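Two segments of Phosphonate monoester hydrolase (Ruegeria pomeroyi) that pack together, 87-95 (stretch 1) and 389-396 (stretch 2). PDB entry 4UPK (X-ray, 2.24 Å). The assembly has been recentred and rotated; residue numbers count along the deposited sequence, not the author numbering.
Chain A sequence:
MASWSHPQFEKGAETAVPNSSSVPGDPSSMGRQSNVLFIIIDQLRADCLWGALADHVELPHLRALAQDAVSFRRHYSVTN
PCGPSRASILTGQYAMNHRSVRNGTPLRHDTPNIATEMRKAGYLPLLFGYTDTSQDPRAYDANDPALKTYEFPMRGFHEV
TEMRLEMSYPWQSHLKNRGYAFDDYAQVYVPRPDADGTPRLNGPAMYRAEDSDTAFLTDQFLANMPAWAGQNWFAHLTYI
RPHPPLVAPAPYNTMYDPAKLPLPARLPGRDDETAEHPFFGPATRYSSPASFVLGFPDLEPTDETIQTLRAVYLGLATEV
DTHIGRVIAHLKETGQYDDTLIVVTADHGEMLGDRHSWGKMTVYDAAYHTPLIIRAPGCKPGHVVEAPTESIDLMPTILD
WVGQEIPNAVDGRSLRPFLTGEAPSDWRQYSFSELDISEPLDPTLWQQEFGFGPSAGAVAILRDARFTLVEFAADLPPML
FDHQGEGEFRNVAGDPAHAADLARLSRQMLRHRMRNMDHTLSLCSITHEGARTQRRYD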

# COMPACT_ATOMS: atom_id res chain seq x y z
N ALA A 87 23.65 3.05 -0.65
CA ALA A 87 22.44 2.66 -1.39
C ALA A 87 22.74 1.60 -2.49
O ALA A 87 22.03 0.62 -2.63
N SER A 88 23.87 1.73 -3.17
CA SER A 88 24.34 0.79 -4.20
C SER A 88 24.76 -0.56 -3.64
O SER A 88 24.43 -1.58 -4.23
N ILE A 89 25.51 -0.57 -2.54
CA ILE A 89 25.98 -1.77 -1.83
C ILE A 89 24.80 -2.57 -1.27
O ILE A 89 24.73 -3.80 -1.45
N LEU A 90 23.88 -1.86 -0.59
CA LEU A 90 22.72 -2.49 0.03
C LEU A 90 21.59 -2.88 -0.91
O LEU A 90 20.79 -3.73 -0.54
N THR A 91 21.52 -2.28 -2.12
CA THR A 91 20.48 -2.61 -3.12
C THR A 91 21.01 -3.44 -4.29
O THR A 91 20.21 -4.05 -4.99
N GLY A 92 22.33 -3.44 -4.51
CA GLY A 92 22.93 -4.17 -5.62
C GLY A 92 22.69 -3.52 -6.98
O GLY A 92 22.91 -4.15 -8.02
N GLN A 93 22.29 -2.22 -6.98
CA GLN A 93 21.99 -1.45 -8.19
C GLN A 93 22.93 -0.26 -8.37
O GLN A 93 23.40 0.31 -7.38
N TYR A 94 23.13 0.16 -9.61
CA TYR A 94 23.88 1.37 -9.95
C TYR A 94 23.02 2.57 -9.48
O TYR A 94 21.81 2.45 -9.41
N ALA A 95 23.66 3.70 -9.16
CA ALA A 95 23.00 4.93 -8.75
C ALA A 95 22.01 5.39 -9.84
O ALA A 95 21.02 6.03 -9.48
N THR A 389 35.76 -5.94 -10.13
CA THR A 389 34.59 -6.22 -9.30
C THR A 389 34.01 -4.89 -8.86
O THR A 389 34.72 -3.88 -8.82
N GLU A 390 32.70 -4.87 -8.59
CA GLU A 390 31.96 -3.68 -8.21
C GLU A 390 31.23 -3.87 -6.90
O GLU A 390 30.90 -4.99 -6.54
N SER A 391 30.97 -2.75 -6.20
CA SER A 391 30.30 -2.74 -4.89
C SER A 391 28.91 -3.38 -4.92
O SER A 391 28.44 -3.91 -3.91
N ILE A 392 28.25 -3.34 -6.10
CA ILE A 392 26.92 -3.90 -6.36
C ILE A 392 26.91 -5.43 -6.43
O ILE A 392 25.85 -6.03 -6.41
N ASP A 393 28.11 -6.06 -6.49
CA ASP A 393 28.29 -7.51 -6.53
C ASP A 393 28.18 -8.18 -5.15
O ASP A 393 28.13 -9.40 -5.07
N LEU A 394 28.13 -7.39 -4.08
CA LEU A 394 28.09 -7.93 -2.72
C LEU A 394 26.73 -8.53 -2.33
O LEU A 394 26.68 -9.69 -1.92
N MET A 395 25.63 -7.76 -2.51
CA MET A 395 24.26 -8.23 -2.24
C MET A 395 23.97 -9.57 -2.98
O MET A 395 23.58 -10.52 -2.30
N PRO A 396 24.19 -9.69 -4.32
CA PRO A 396 23.91 -10.97 -4.99
C PRO A 396 24.78 -12.14 -4.53
O PRO A 396 24.31 -13.28 -4.57

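Stretch 2 meets the end of the helix 87-91 and the turn that follows it, and the contact is buried throughout. Thr389 lies out of reach, so the interface begins at Glu390, whose CA-to-CB bond points toward stretch 1. With chi1 m and chi2 t, its carboxylate reaches the phenol of Tyr94 (chi1 m), and Tyr94 OH donates a short hydrogen bond to Glu390 OE1 (2.6 Å). The same residue is held at its backbone, where Glu390 N donates to Asp393 OD2 (3.0 Å).

Ser391, chi1 p, also points toward stretch 1. Its CB packs against CG1 of Ile89 (3.5 Å), a residue in the m, t rotamer, while its OG finds a hydrogen bond elsewhere in the structure.

Ile392 is the most extensively covered residue of the contact. Its CA-to-CB bond runs sideways, and the p, t rotamer spreads the side chain over the turn. CD1 sits over one face of the Tyr94 ring, 3.7 Å from the ring centroid, a CH-pi contact. CG2 lies against backbone oxygens, 3.5 Å from Ser88 O and 3.3 Å from Gln93 O; the latter oxygen also accepts a hydrogen bond from Ser88 OG (3.0 Å). Gly92 brings the backbones close, its CA 4.1 Å from Ile392 CA. It has positive phi, and a CB there would fall tightly against the sulfur of Met395.

Asp393 points away, whereas Leu394 points toward stretch 1 without close contact. Met395, extended with all three chi angles t, lays its SD beside the helix end, 3.5 Å from Leu90 O and 3.3 Å from Thr91 O. One water joins the backbones: it donates to Ile89 O (2.5 Å) and Ser391 O (2.6 Å) and accepts from Met395 N (2.9 Å). Pro396 adds little.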

# COMPACT_ATOMS: atom_id res chain seq x y z
CB ALA A 87 21.74 3.89 -1.94
CB SER A 88 25.51 1.40 -4.97
OG SER A 88 25.07 2.30 -5.97
CB ILE A 89 27.03 -1.38 -0.74
CG1 ILE A 89 28.35 -0.97 -1.42
CG2 ILE A 89 27.25 -2.50 0.30
CD1 ILE A 89 29.41 -0.15 -0.51
CB LEU A 90 22.20 -1.67 1.22
CG LEU A 90 23.18 -1.39 2.37
CD1 LEU A 90 22.61 -0.37 3.34
CD2 LEU A 90 23.63 -2.66 3.07
CB THR A 91 19.75 -1.36 -3.69
OG1 THR A 91 20.67 -0.58 -4.46
CG2 THR A 91 19.05 -0.53 -2.61
CB GLN A 93 20.56 -0.88 -8.14
CG GLN A 93 19.44 -1.88 -7.93
CD GLN A 93 18.08 -1.23 -7.93
OE1 GLN A 93 17.87 -0.13 -8.45
NE2 GLN A 93 17.10 -1.93 -7.42
CB TYR A 94 24.11 1.45 -11.47
CG TYR A 94 25.10 0.43 -12.01
CD1 TYR A 94 26.46 0.53 -11.72
CD2 TYR A 94 24.69 -0.56 -12.89
CE1 TYR A 94 27.37 -0.37 -12.25
CE2 TYR A 94 25.59 -1.49 -13.41
CZ TYR A 94 26.94 -1.39 -13.09
OH TYR A 94 27.82 -2.33 -13.57
CB ALA A 95 24.04 6.02 -8.48
CB THR A 389 34.86 -7.26 -8.18
OG1 THR A 389 35.85 -6.77 -7.29
CG2 THR A 389 35.28 -8.64 -8.73
CB GLU A 390 30.99 -3.30 -9.34
CG GLU A 390 31.70 -2.76 -10.57
CD GLU A 390 30.83 -2.42 -11.75
OE1 GLU A 390 29.62 -2.71 -11.68
OE2 GLU A 390 31.35 -1.86 -12.74
CB SER A 391 30.25 -1.32 -4.34
OG SER A 391 29.54 -0.47 -5.22
CB ILE A 392 26.31 -3.24 -7.62
CG1 ILE A 392 27.19 -3.47 -8.88
CG2 ILE A 392 26.03 -1.76 -7.36
CD1 ILE A 392 26.48 -3.26 -10.19
CB ASP A 393 29.67 -7.85 -7.14
CG ASP A 393 29.89 -7.41 -8.57
OD1 ASP A 393 28.88 -7.09 -9.27
OD2 ASP A 393 31.06 -7.37 -9.00
CB LEU A 394 28.61 -6.90 -1.71
CG LEU A 394 30.12 -6.87 -1.44
CD1 LEU A 394 30.94 -6.65 -2.69
CD2 LEU A 394 30.46 -5.77 -0.48
CB MET A 395 23.20 -7.13 -2.54
CG MET A 395 21.82 -7.69 -2.88
SD MET A 395 20.55 -6.44 -2.81
CE MET A 395 19.08 -7.44 -2.90
CB PRO A 396 24.08 -10.65 -6.48
CG PRO A 396 24.98 -9.49 -6.51
CD PRO A 396 24.62 -8.67 -5.31
O HOH W 1 26.18 -4.99 -3.10